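PDB 7CHU: putative pectin lyase from Geobacillus virus E2, which serves as the tailspike of a deep-sea thermophilic bacteriophage and probably recognises, and perhaps cleaves, polysaccharide on the surface of its host at the start of infection. Local coordinates for residues Q323-F328 with N345-F350; N264-Y269 with P302-M307; I329-D334 with G355-N360; C207-L212 with R235-V240. All blocks are in the same frame, centred on the assembly; numbering follows the deposited sequence.

Contact 1 of 4, residues Q323-F328 with N345-F350; sequences QCNNDF and NCTGYF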
loop_
_atom_site.group_PDB
_atom_site.type_symbol
_atom_site.label_atom_id
_atom_site.label_comp_id
_atom_site.label_asym_id
_atom_site.label_seq_id
_atom_site.Cartn_x
_atom_site.Cartn_y
_atom_site.Cartn_z
ATOM N N GLN A 323 -16.077 -13.938 6.676
ATOM C CA GLN A 323 -17.407 -14.525 6.541
ATOM C C GLN A 323 -17.714 -14.994 5.115
ATOM O O GLN A 323 -18.344 -14.270 4.334
ATOM C CB GLN A 323 -18.464 -13.528 7.019
ATOM C CG GLN A 323 -19.838 -14.133 7.352
ATOM C CD GLN A 323 -19.879 -14.811 8.731
ATOM O OE1 GLN A 323 -18.840 -15.067 9.338
ATOM N NE2 GLN A 323 -21.081 -15.140 9.202
ATOM N N CYS A 324 -17.242 -16.203 4.767
ATOM C CA CYS A 324 -17.443 -16.827 3.434
ATOM C C CYS A 324 -17.948 -18.254 3.484
ATOM O O CYS A 324 -17.346 -19.104 4.131
ATOM C CB CYS A 324 -16.130 -16.747 2.655
ATOM S SG CYS A 324 -16.139 -17.540 1.035
ATOM N N ASN A 325 -19.037 -18.522 2.773
ATOM C CA ASN A 325 -19.573 -19.872 2.696
ATOM C C ASN A 325 -18.910 -20.666 1.566
ATOM O O ASN A 325 -19.589 -21.199 0.689
ATOM C CB ASN A 325 -21.088 -19.797 2.487
ATOM C CG ASN A 325 -21.760 -21.151 2.548
ATOM O OD1 ASN A 325 -21.238 -22.099 3.138
ATOM N ND2 ASN A 325 -22.936 -21.251 1.938
ATOM N N ASN A 326 -17.585 -20.778 1.631
ATOM C CA ASN A 326 -16.758 -21.372 0.576
ATOM C C ASN A 326 -15.295 -21.159 0.951
ATOM O O ASN A 326 -14.997 -20.841 2.100
ATOM C CB ASN A 326 -17.060 -20.759 -0.797
ATOM C CG ASN A 326 -16.733 -21.706 -1.944
ATOM O OD1 ASN A 326 -15.575 -21.852 -2.332
ATOM N ND2 ASN A 326 -17.758 -22.357 -2.483
ATOM N N ASP A 327 -14.372 -21.383 0.019
ATOM C CA ASP A 327 -12.993 -20.952 0.230
ATOM C C ASP A 327 -12.958 -19.435 0.116
ATOM O O ASP A 327 -13.674 -18.857 -0.701
ATOM C CB ASP A 327 -12.044 -21.568 -0.799
ATOM C CG ASP A 327 -12.223 -23.064 -0.938
ATOM O OD1 ASP A 327 -12.169 -23.772 0.091
ATOM O OD2 ASP A 327 -12.414 -23.533 -2.080
ATOM N N PHE A 328 -12.155 -18.780 0.942
ATOM C CA PHE A 328 -11.991 -17.352 0.786
ATOM C C PHE A 328 -11.315 -17.009 -0.556
ATOM O O PHE A 328 -11.739 -16.086 -1.253
ATOM C CB PHE A 328 -11.076 -16.792 1.897
ATOM C CG PHE A 328 -11.786 -16.437 3.182
ATOM C CD1 PHE A 328 -12.864 -15.565 3.187
ATOM C CD2 PHE A 328 -11.352 -16.958 4.397
ATOM C CE1 PHE A 328 -13.506 -15.237 4.369
ATOM C CE2 PHE A 328 -11.990 -16.633 5.581
ATOM C CZ PHE A 328 -13.070 -15.772 5.566
ATOM N N ASN A 345 -13.290 -16.806 9.372
ATOM C CA ASN A 345 -14.553 -17.538 9.332
ATOM C C ASN A 345 -14.998 -17.888 7.920
ATOM O O ASN A 345 -15.745 -17.131 7.292
ATOM C CB ASN A 345 -15.674 -16.779 10.042
ATOM C CG ASN A 345 -16.699 -17.710 10.639
ATOM O OD1 ASN A 345 -16.375 -18.840 11.002
ATOM N ND2 ASN A 345 -17.942 -17.261 10.726
ATOM N N CYS A 346 -14.581 -19.058 7.428
ATOM C CA CYS A 346 -15.109 -19.590 6.182
ATOM C C CYS A 346 -15.395 -21.086 6.334
ATOM O O CYS A 346 -14.957 -21.737 7.286
ATOM C CB CYS A 346 -14.147 -19.360 5.026
ATOM S SG CYS A 346 -12.570 -20.282 5.229
ATOM N N THR A 347 -16.158 -21.617 5.392
ATOM C CA THR A 347 -16.527 -23.025 5.422
ATOM C C THR A 347 -15.507 -23.910 4.712
ATOM O O THR A 347 -15.476 -25.111 4.973
ATOM C CB THR A 347 -17.922 -23.216 4.798
ATOM O OG1 THR A 347 -17.878 -22.902 3.406
ATOM C CG2 THR A 347 -18.934 -22.299 5.438
ATOM N N GLY A 348 -14.653 -23.346 3.851
ATOM C CA GLY A 348 -13.602 -24.108 3.193
ATOM C C GLY A 348 -12.210 -23.782 3.697
ATOM O O GLY A 348 -12.021 -23.517 4.888
ATOM N N TYR A 349 -11.224 -23.794 2.806
ATOM C CA TYR A 349 -9.887 -23.318 3.120
ATOM C C TYR A 349 -9.830 -21.797 3.015
ATOM O O TYR A 349 -10.620 -21.179 2.295
ATOM C CB TYR A 349 -8.866 -23.914 2.161
ATOM C CG TYR A 349 -8.884 -25.417 2.127
ATOM C CD1 TYR A 349 -8.177 -26.145 3.070
ATOM C CD2 TYR A 349 -9.592 -26.117 1.131
ATOM C CE1 TYR A 349 -8.158 -27.537 3.044
ATOM C CE2 TYR A 349 -9.586 -27.520 1.092
ATOM C CZ TYR A 349 -8.874 -28.214 2.060
ATOM O OH TYR A 349 -8.847 -29.589 2.053
ATOM N N PHE A 350 -8.870 -21.197 3.736
ATOM C CA PHE A 350 -8.546 -19.800 3.476
ATOM C C PHE A 350 -8.070 -19.649 2.041
ATOM O O PHE A 350 -8.536 -18.768 1.313
ATOM C CB PHE A 350 -7.472 -19.267 4.431
ATOM C CG PHE A 350 -7.882 -19.256 5.890
ATOM C CD1 PHE A 350 -9.220 -19.277 6.262
ATOM C CD2 PHE A 350 -6.907 -19.224 6.887
ATOM C CE1 PHE A 350 -9.581 -19.278 7.599
ATOM C CE2 PHE A 350 -7.255 -19.212 8.231
ATOM C CZ PHE A 350 -8.595 -19.245 8.592
#

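Contact 2 of 4, residues N264-Y269 with P302-M307; sequences NGSHVY and PNTPHM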
loop_
_atom_site.group_PDB
_atom_site.type_symbol
_atom_site.label_atom_id
_atom_site.label_comp_id
_atom_site.label_asym_id
_atom_site.label_seq_id
_atom_site.Cartn_x
_atom_site.Cartn_y
_atom_site.Cartn_z
ATOM N N ASN A 264 -23.818 -10.810 -3.960
ATOM C CA ASN A 264 -24.624 -12.009 -4.106
ATOM C C ASN A 264 -23.961 -13.062 -4.984
ATOM O O ASN A 264 -24.359 -14.230 -4.943
ATOM C CB ASN A 264 -26.018 -11.623 -4.613
ATOM C CG ASN A 264 -26.758 -10.806 -3.589
ATOM O OD1 ASN A 264 -26.952 -11.263 -2.476
ATOM N ND2 ASN A 264 -27.101 -9.567 -3.921
ATOM N N GLY A 265 -22.964 -12.678 -5.768
ATOM C CA GLY A 265 -22.014 -13.608 -6.321
ATOM C C GLY A 265 -20.721 -13.548 -5.546
ATOM O O GLY A 265 -20.660 -13.032 -4.422
ATOM N N SER A 266 -19.660 -14.069 -6.156
ATOM C CA SER A 266 -18.320 -13.817 -5.634
ATOM C C SER A 266 -17.990 -12.323 -5.675
ATOM O O SER A 266 -18.445 -11.598 -6.559
ATOM C CB SER A 266 -17.301 -14.602 -6.448
ATOM O OG SER A 266 -17.356 -15.983 -6.090
ATOM N N HIS A 267 -17.147 -11.858 -4.739
ATOM C CA HIS A 267 -16.702 -10.471 -4.836
ATOM C C HIS A 267 -15.900 -10.254 -6.107
ATOM O O HIS A 267 -16.129 -9.289 -6.847
ATOM C CB HIS A 267 -15.865 -10.063 -3.624
ATOM C CG HIS A 267 -16.639 -10.053 -2.345
ATOM N ND1 HIS A 267 -17.792 -9.311 -2.174
ATOM C CD2 HIS A 267 -16.440 -10.722 -1.185
ATOM C CE1 HIS A 267 -18.263 -9.516 -0.955
ATOM N NE2 HIS A 267 -17.466 -10.370 -0.337
ATOM N N VAL A 268 -14.932 -11.123 -6.353
ATOM C CA VAL A 268 -14.032 -11.027 -7.492
ATOM C C VAL A 268 -14.007 -12.395 -8.150
ATOM O O VAL A 268 -13.739 -13.395 -7.477
ATOM C CB VAL A 268 -12.613 -10.627 -7.058
ATOM C CG1 VAL A 268 -11.635 -10.815 -8.205
ATOM C CG2 VAL A 268 -12.598 -9.193 -6.544
ATOM N N TYR A 269 -14.300 -12.446 -9.451
ATOM C CA TYR A 269 -14.300 -13.696 -10.207
ATOM C C TYR A 269 -13.398 -13.518 -11.424
ATOM O O TYR A 269 -13.714 -12.720 -12.311
ATOM C CB TYR A 269 -15.729 -14.068 -10.634
ATOM C CG TYR A 269 -15.855 -15.462 -11.176
ATOM C CD1 TYR A 269 -15.420 -15.756 -12.461
ATOM C CD2 TYR A 269 -16.386 -16.494 -10.395
ATOM C CE1 TYR A 269 -15.522 -17.037 -12.996
ATOM C CE2 TYR A 269 -16.498 -17.791 -10.909
ATOM C CZ TYR A 269 -16.073 -18.050 -12.216
ATOM O OH TYR A 269 -16.154 -19.311 -12.749
ATOM N N PRO A 302 -23.756 -16.566 0.260
ATOM C CA PRO A 302 -23.772 -17.353 -0.979
ATOM C C PRO A 302 -22.639 -18.363 -0.996
ATOM O O PRO A 302 -21.531 -18.099 -0.516
ATOM C CB PRO A 302 -23.613 -16.297 -2.084
ATOM C CG PRO A 302 -22.968 -15.101 -1.394
ATOM C CD PRO A 302 -23.489 -15.133 0.031
ATOM N N ASN A 303 -22.942 -19.538 -1.545
ATOM C CA ASN A 303 -21.992 -20.641 -1.650
ATOM C C ASN A 303 -21.103 -20.389 -2.862
ATOM O O ASN A 303 -21.307 -20.930 -3.947
ATOM C CB ASN A 303 -22.734 -21.971 -1.755
ATOM C CG ASN A 303 -21.803 -23.174 -1.775
ATOM O OD1 ASN A 303 -20.580 -23.046 -1.675
ATOM N ND2 ASN A 303 -22.389 -24.358 -1.923
ATOM N N THR A 304 -20.085 -19.559 -2.653
ATOM C CA THR A 304 -19.180 -19.120 -3.704
ATOM C C THR A 304 -17.991 -18.437 -3.038
ATOM O O THR A 304 -18.147 -17.831 -1.971
ATOM C CB THR A 304 -19.910 -18.172 -4.678
ATOM O OG1 THR A 304 -19.115 -17.937 -5.850
ATOM C CG2 THR A 304 -20.263 -16.850 -4.000
ATOM N N PRO A 305 -16.794 -18.553 -3.597
ATOM C CA PRO A 305 -15.631 -17.973 -2.922
ATOM C C PRO A 305 -15.680 -16.455 -2.946
ATOM O O PRO A 305 -16.329 -15.846 -3.805
ATOM C CB PRO A 305 -14.444 -18.518 -3.721
ATOM C CG PRO A 305 -15.015 -18.829 -5.072
ATOM C CD PRO A 305 -16.428 -19.269 -4.825
ATOM N N HIS A 306 -15.036 -15.848 -1.941
ATOM C CA HIS A 306 -14.898 -14.394 -1.936
ATOM C C HIS A 306 -14.085 -13.950 -3.134
ATOM O O HIS A 306 -14.423 -12.958 -3.778
ATOM C CB HIS A 306 -14.243 -13.879 -0.640
ATOM C CG HIS A 306 -15.206 -13.667 0.496
ATOM N ND1 HIS A 306 -16.423 -14.307 0.572
ATOM C CD2 HIS A 306 -15.133 -12.871 1.595
ATOM C CE1 HIS A 306 -17.050 -13.930 1.674
ATOM N NE2 HIS A 306 -16.295 -13.050 2.307
ATOM N N MET A 307 -13.023 -14.684 -3.464
ATOM C CA MET A 307 -12.254 -14.421 -4.678
ATOM C C MET A 307 -12.057 -15.738 -5.410
ATOM O O MET A 307 -11.451 -16.661 -4.855
ATOM C CB MET A 307 -10.895 -13.787 -4.352
ATOM C CG MET A 307 -9.994 -13.660 -5.593
ATOM S SD MET A 307 -8.386 -12.913 -5.262
ATOM C CE MET A 307 -8.888 -11.278 -4.732
#

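Contact 3 of 4, residues I329-D334 with G355-N360; sequences IKVKGD and GTSMLN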
loop_
_atom_site.group_PDB
_atom_site.type_symbol
_atom_site.label_atom_id
_atom_site.label_comp_id
_atom_site.label_asym_id
_atom_site.label_seq_id
_atom_site.Cartn_x
_atom_site.Cartn_y
_atom_site.Cartn_z
ATOM N N ILE A 329 -10.263 -17.756 -0.909
ATOM C CA ILE A 329 -9.578 -17.593 -2.189
ATOM C C ILE A 329 -9.466 -18.971 -2.820
ATOM O O ILE A 329 -8.741 -19.831 -2.309
ATOM C CB ILE A 329 -8.181 -16.967 -2.058
ATOM C CG1 ILE A 329 -8.215 -15.656 -1.256
ATOM C CG2 ILE A 329 -7.581 -16.702 -3.464
ATOM C CD1 ILE A 329 -6.848 -15.070 -1.007
ATOM N N LYS A 330 -10.141 -19.174 -3.951
ATOM C CA LYS A 330 -10.081 -20.435 -4.689
ATOM C C LYS A 330 -9.173 -20.222 -5.894
ATOM O O LYS A 330 -9.519 -19.473 -6.814
ATOM C CB LYS A 330 -11.482 -20.863 -5.107
ATOM C CG LYS A 330 -11.617 -22.265 -5.603
ATOM C CD LYS A 330 -13.033 -22.490 -6.139
ATOM C CE LYS A 330 -13.646 -23.796 -5.668
ATOM N NZ LYS A 330 -14.143 -23.733 -4.241
ATOM N N VAL A 331 -7.991 -20.835 -5.867
ATOM C CA VAL A 331 -6.937 -20.547 -6.839
ATOM C C VAL A 331 -6.925 -21.626 -7.912
ATOM O O VAL A 331 -6.939 -22.826 -7.604
ATOM C CB VAL A 331 -5.556 -20.464 -6.162
ATOM C CG1 VAL A 331 -4.453 -20.217 -7.204
ATOM C CG2 VAL A 331 -5.542 -19.387 -5.057
ATOM N N LYS A 332 -6.849 -21.194 -9.174
ATOM C CA LYS A 332 -6.536 -22.043 -10.305
ATOM C C LYS A 332 -5.524 -21.234 -11.104
ATOM O O LYS A 332 -5.882 -20.470 -12.008
ATOM C CB LYS A 332 -7.784 -22.391 -11.127
ATOM C CG LYS A 332 -7.528 -23.263 -12.388
ATOM C CD LYS A 332 -8.811 -23.290 -13.242
ATOM C CE LYS A 332 -8.657 -24.101 -14.516
ATOM N NZ LYS A 332 -7.744 -23.461 -15.495
ATOM N N GLY A 333 -4.257 -21.396 -10.765
ATOM C CA GLY A 333 -3.210 -20.649 -11.428
ATOM C C GLY A 333 -1.900 -20.730 -10.669
ATOM O O GLY A 333 -1.784 -21.411 -9.646
ATOM N N ASP A 334 -0.912 -20.001 -11.189
ATOM C CA ASP A 334 0.474 -20.112 -10.757
ATOM C C ASP A 334 1.020 -18.776 -10.291
ATOM O O ASP A 334 0.689 -17.731 -10.853
ATOM C CB ASP A 334 1.377 -20.612 -11.889
ATOM C CG ASP A 334 0.919 -21.945 -12.457
ATOM O OD1 ASP A 334 0.291 -22.722 -11.711
ATOM O OD2 ASP A 334 1.183 -22.203 -13.651
ATOM N N GLY A 355 -6.183 -27.987 -8.542
ATOM C CA GLY A 355 -5.646 -28.484 -9.802
ATOM C C GLY A 355 -4.137 -28.481 -9.757
ATOM O O GLY A 355 -3.523 -28.837 -8.750
ATOM N N THR A 356 -3.520 -28.025 -10.839
ATOM C CA THR A 356 -2.064 -27.985 -10.950
ATOM C C THR A 356 -1.442 -26.666 -10.456
ATOM O O THR A 356 -0.278 -26.406 -10.776
ATOM C CB THR A 356 -1.633 -28.177 -12.405
ATOM O OG1 THR A 356 -2.100 -27.052 -13.148
ATOM C CG2 THR A 356 -2.202 -29.448 -13.010
ATOM N N SER A 357 -2.198 -25.829 -9.736
ATOM C CA SER A 357 -1.693 -24.554 -9.206
ATOM C C SER A 357 -0.311 -24.727 -8.585
ATOM O O SER A 357 -0.118 -25.580 -7.719
ATOM C CB SER A 357 -2.667 -24.014 -8.151
ATOM O OG SER A 357 -3.934 -23.726 -8.737
ATOM N N MET A 358 0.665 -23.946 -9.049
ATOM C CA MET A 358 2.021 -24.150 -8.569
ATOM C C MET A 358 2.731 -22.833 -8.290
ATOM O O MET A 358 2.495 -21.819 -8.953
ATOM C CB MET A 358 2.842 -24.991 -9.560
ATOM C CG MET A 358 3.389 -24.233 -10.781
ATOM S SD MET A 358 4.330 -25.336 -11.871
ATOM C CE MET A 358 4.934 -26.561 -10.704
ATOM N N LEU A 359 3.639 -22.878 -7.313
ATOM C CA LEU A 359 4.502 -21.754 -6.924
ATOM C C LEU A 359 3.703 -20.532 -6.464
ATOM O O LEU A 359 4.189 -19.401 -6.504
ATOM C CB LEU A 359 5.467 -21.371 -8.046
ATOM C CG LEU A 359 6.837 -22.061 -8.125
ATOM C CD1 LEU A 359 7.575 -22.048 -6.809
ATOM C CD2 LEU A 359 6.725 -23.491 -8.652
ATOM N N ASN A 360 2.502 -20.738 -5.958
ATOM C CA ASN A 360 1.852 -19.701 -5.183
ATOM C C ASN A 360 2.528 -19.579 -3.814
ATOM O O ASN A 360 3.117 -20.538 -3.305
ATOM C CB ASN A 360 0.374 -20.029 -5.048
ATOM C CG ASN A 360 -0.293 -20.164 -6.389
ATOM O OD1 ASN A 360 -0.649 -19.155 -7.015
ATOM N ND2 ASN A 360 -0.454 -21.411 -6.858
HETATM O O HOH W 1 -1.453 -24.205 -13.115
#

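Contact 4 of 4, residues C207-L212 with R235-V240; sequences CANHGL and RNKHGV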
loop_
_atom_site.group_PDB
_atom_site.type_symbol
_atom_site.label_atom_id
_atom_site.label_comp_id
_atom_site.label_asym_id
_atom_site.label_seq_id
_atom_site.Cartn_x
_atom_site.Cartn_y
_atom_site.Cartn_z
ATOM N N CYS A 207 -26.648 -4.029 -8.408
ATOM C CA CYS A 207 -26.807 -4.477 -9.791
ATOM C C CYS A 207 -26.984 -5.994 -9.774
ATOM O O CYS A 207 -26.135 -6.706 -9.240
ATOM C CB CYS A 207 -25.592 -4.096 -10.631
ATOM S SG CYS A 207 -25.311 -2.342 -10.750
ATOM N N ALA A 208 -28.062 -6.491 -10.373
ATOM C CA ALA A 208 -28.312 -7.933 -10.307
ATOM C C ALA A 208 -27.558 -8.721 -11.380
ATOM O O ALA A 208 -27.505 -9.959 -11.314
ATOM C CB ALA A 208 -29.815 -8.204 -10.383
ATOM N N ASN A 209 -26.961 -8.047 -12.351
ATOM C CA ASN A 209 -25.977 -8.665 -13.225
ATOM C C ASN A 209 -24.601 -8.412 -12.594
ATOM O O ASN A 209 -24.516 -8.134 -11.397
ATOM C CB ASN A 209 -26.138 -8.118 -14.646
ATOM C CG ASN A 209 -25.778 -9.128 -15.719
ATOM O OD1 ASN A 209 -24.609 -9.460 -15.901
ATOM N ND2 ASN A 209 -26.782 -9.585 -16.467
ATOM N N HIS A 210 -23.514 -8.535 -13.351
ATOM C CA HIS A 210 -22.204 -8.210 -12.800
ATOM C C HIS A 210 -22.203 -6.760 -12.320
ATOM O O HIS A 210 -22.872 -5.900 -12.903
ATOM C CB HIS A 210 -21.104 -8.386 -13.850
ATOM C CG HIS A 210 -20.989 -9.767 -14.422
ATOM N ND1 HIS A 210 -20.850 -10.903 -13.642
ATOM C CD2 HIS A 210 -20.925 -10.184 -15.709
ATOM C CE1 HIS A 210 -20.726 -11.955 -14.432
ATOM N NE2 HIS A 210 -20.756 -11.544 -15.689
ATOM N N GLY A 211 -21.473 -6.490 -11.244
ATOM C CA GLY A 211 -21.352 -5.116 -10.781
ATOM C C GLY A 211 -20.436 -4.366 -11.719
ATOM O O GLY A 211 -20.816 -3.362 -12.321
ATOM N N LEU A 212 -19.219 -4.874 -11.857
ATOM C CA LEU A 212 -18.211 -4.324 -12.751
ATOM C C LEU A 212 -17.747 -5.474 -13.638
ATOM O O LEU A 212 -17.257 -6.488 -13.138
ATOM C CB LEU A 212 -17.057 -3.714 -11.945
ATOM C CG LEU A 212 -15.786 -3.228 -12.631
ATOM C CD1 LEU A 212 -16.125 -2.036 -13.532
ATOM C CD2 LEU A 212 -14.741 -2.838 -11.580
ATOM N N ARG A 235 -27.184 -17.191 -11.444
ATOM C CA ARG A 235 -26.967 -16.887 -12.840
ATOM C C ARG A 235 -25.514 -16.632 -13.147
ATOM O O ARG A 235 -25.210 -16.095 -14.221
ATOM C CB ARG A 235 -27.784 -15.675 -13.261
ATOM C CG ARG A 235 -29.247 -15.918 -13.325
ATOM C CD ARG A 235 -29.930 -14.599 -13.286
ATOM N NE ARG A 235 -31.194 -14.788 -12.604
ATOM C CZ ARG A 235 -32.263 -14.050 -12.860
ATOM N NH1 ARG A 235 -33.428 -14.270 -12.263
ATOM N NH2 ARG A 235 -32.156 -13.067 -13.743
ATOM N N ASN A 236 -24.618 -16.964 -12.218
ATOM C CA ASN A 236 -23.177 -16.828 -12.436
ATOM C C ASN A 236 -22.757 -15.371 -12.664
ATOM O O ASN A 236 -21.873 -15.085 -13.477
ATOM C CB ASN A 236 -22.724 -17.704 -13.602
ATOM C CG ASN A 236 -21.258 -17.936 -13.582
ATOM O OD1 ASN A 236 -20.649 -17.903 -12.520
ATOM N ND2 ASN A 236 -20.661 -18.165 -14.749
ATOM N N LYS A 237 -23.399 -14.446 -11.950
ATOM C CA LYS A 237 -23.047 -13.025 -11.974
ATOM C C LYS A 237 -22.409 -12.623 -10.645
ATOM O O LYS A 237 -22.862 -13.060 -9.575
ATOM C CB LYS A 237 -24.276 -12.156 -12.244
ATOM C CG LYS A 237 -25.082 -12.583 -13.461
ATOM C CD LYS A 237 -24.242 -12.669 -14.723
ATOM C CE LYS A 237 -25.102 -13.104 -15.922
ATOM N NZ LYS A 237 -24.252 -13.397 -17.093
ATOM N N HIS A 238 -21.370 -11.773 -10.713
ATOM C CA HIS A 238 -20.484 -11.535 -9.577
ATOM C C HIS A 238 -20.207 -10.041 -9.383
ATOM O O HIS A 238 -20.582 -9.197 -10.205
ATOM C CB HIS A 238 -19.189 -12.346 -9.752
ATOM C CG HIS A 238 -19.447 -13.817 -9.959
ATOM N ND1 HIS A 238 -19.720 -14.672 -8.917
ATOM C CD2 HIS A 238 -19.518 -14.570 -11.088
ATOM C CE1 HIS A 238 -19.923 -15.893 -9.382
ATOM N NE2 HIS A 238 -19.811 -15.860 -10.700
ATOM N N GLY A 239 -19.593 -9.711 -8.240
ATOM C CA GLY A 239 -19.330 -8.313 -7.936
ATOM C C GLY A 239 -18.425 -7.654 -8.958
ATOM O O GLY A 239 -18.749 -6.596 -9.506
ATOM N N VAL A 240 -17.282 -8.275 -9.232
ATOM C CA VAL A 240 -16.359 -7.875 -10.296
ATOM C C VAL A 240 -16.025 -9.131 -11.084
ATOM O O VAL A 240 -15.622 -10.137 -10.494
ATOM C CB VAL A 240 -15.063 -7.250 -9.745
ATOM C CG1 VAL A 240 -14.129 -6.846 -10.911
ATOM C CG2 VAL A 240 -15.372 -6.055 -8.876
HETATM O O HOH W 2 -23.592 -10.559 -17.939
#

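Contact 1 of 4, residues Q323-F328 with N345-F350
Phe328 reaches across to Cys346 and Phe350 from one bend of the chain to the next. Its CB lies 3.3 Å from Phe350 O. Farther out, CD2 meets Phe350 CD1 in the plane of the Phe328 ring, while CE2 comes within 3.5 Å of Cys346 CB, which sits over one face. Cys346 holds SG between the backbone N and the carbonyl carbon (chi1 65°), and that sulfur lies obliquely to the ring, 3.6 Å from Phe328 CD2. At the tip, CZ approaches Asn345 O. A flat hydrocarbon ring suits a buried site lined by a methylene, a sulfur and another phenyl.

Polar groups grip the flanks. Asp327 OD1 accepts Tyr349 N through its anti lone pair at 2.9 Å, and OD2 pairs with Lys330. Gly348, with no side chain, lets Asp327 OD1 come within 3.4 Å of its CA. Gln323 OE1 takes a bond from Asn345 ND2 at 2.7 Å, their amide planes 44° apart.

Strands 320-324 and 342-346 pair in parallel and end here, as on successive coils of a parallel beta-helix. His306 meets the Phe328 ring edge-to-face from one side along the stack, and Phe343 packs against Phe350.

Contact 2 of 4, residues N264-Y269 with P302-M307
The His267 and His306 rings form a T-shaped pair, planes 81° apart. His267 presents its edge: CD2 stands over one face of His306, toward the rim, 3.6 Å from His306 CG. In turn, His306 CD2 lies in the plane of the His267 ring. The two side chains run side by side, each CG anti to its carbonyl carbon (chi1 -65° in His267), and Phe289 touches both.

Beyond the rings, Ser266 OG donates to Pro305 O within the carbonyl plane. It is also hydrogen-bonded to Thr304 OG1 at 2.6 Å. A small hydroxyl suits this buried spot, and Thr304 adds a methyl, CG2, that packs 3.7 Å from Gly265 C. Val268 N donates to His306 O at 3.2 Å. Here the parallel pairing of strands 268-271 and 307-309 begins, with Val268 CG1 beside Met307 CG on the face covered by Phe284 and Phe289, as expected of adjacent coils in a parallel beta-helix, the fold of pectate-lyase relatives.

Histidine combines a flat packing surface with polar edge atoms. The imidazoles can therefore be buried against each other while one nitrogen of each is satisfied, His306 NE2 by Tyr322 O of strand 320-324 and His267 ND1 by Asn263.

Contact 3 of 4, residues I329-D334 with G355-N360
Asp334 and Met358 are brought together by their first torsions: Asp334 CG is anti to its carbonyl carbon (chi1 -57°), while Met358 CG is turned between the backbone N and the carbonyl carbon (chi1 79°). Met358 CG thus lies 3.6 Å from Asp334 OD1. The same oxygen accepts Met358 N at 3.0 Å, on its anti side but 33° out of the carboxylate plane. A water gives it a further bond of 2.7 Å and is also hydrogen-bonded to Thr356 OG1, so two donors, an amide and a water, grip one carboxylate oxygen of a partly exposed residue.

Deeper in, Ser357 OG accepts Gly333 N at 3.1 Å while also bonding Thr354 O, a double role that a hydroxyl can fill. Gly333 O receives Asn360 ND2 at 3.1 Å, the oxygen lying in the amide plane of Asn360.

Both segments leave neighbouring parallel strands, 329-331 and 351-353, and turn toward the next face of what is, by family, a right-handed parallel beta-helix. Asparagine suits such a turn because its amide both accepts and donates: Asn360 OD1 takes the backbone N of Asn336, and ND2 also reaches Asn384 OD1 on the following coil. Val331 is the apolar element, its CG1 4.0 Å from Asn360 OD1 and its side chain packed on Val351 and Leu353. Beside Asn360, Leu359 packs on Asp389 of a second subunit.

Contact 4 of 4, residues C207-L212 with R235-V240
His210 is held by Lys237 and His238 at once. His238 N donates to His210 ND1 at 3.1 Å, nearly straight (161°) and close to the ring plane, which helps fix the rotation of the imidazole. Over one face of that ring comes Lys237 CD, 3.8 Å from its centroid in a CH-pi contact; the lysine chain bends at chi2 (-55°), which swings CD over the imidazole, and the two side chains cross at about a right angle. A long aliphatic chain suits this place, for it covers a ring and still carries its ammonium on to a water.

That ammonium, Lys237 NZ, donates to the water 3.0 Å away, and the water donates to Asn209 OD1. Asn209 OD1 also accepts His210 N at 2.9 Å, and its ND2 is tied to Asp185, so the asparagine positions the histidine backbone.

His238 is anchored in its turn. Its NE2 donates to Asn236 OD1 at 2.9 Å, from above the carbonyl plane, its ND1 accepts Ser266 N, and its ring stacks on Tyr269. Asn236 and Lys237 form a G1 beta bulge opposite Asp232.

Backbone bonds extend the contact: Gly211 N to His238 O at 3.0 Å and Leu212 N to Gly239 O at 3.0 Å. Gly211 has no CB to collide with Gly239 O. Strands 212-215 and 240-243 then start side by side in parallel, with Leu212 CD2 against Val240 CG1 at 4.1 Å, while Val189 and Leu191 of strand 187-195 and Leu225 of strand 220-228 pack on Leu212.

Contacts 4, 2 and 1 follow one another along the chain and along the stack of coils, each joining two turns that lead into parallel strands. Contact 4 meets contact 2 where Gly239 N lies 2.8 Å from Ser266 O, and contact 2 meets contact 1 where Met307 N lies 2.9 Å from Phe328 O; each neighbouring pair of centres is about 10 Å apart, and the centres of contacts 1 and 4 about 20 Å. Contact 3 continues from contact 1 through strand 329-331, Ile329 N lying 3.0 Å from Phe350 O, and its centre is about 17 Å from those of contacts 1 and 2. All four are structural joints between coils.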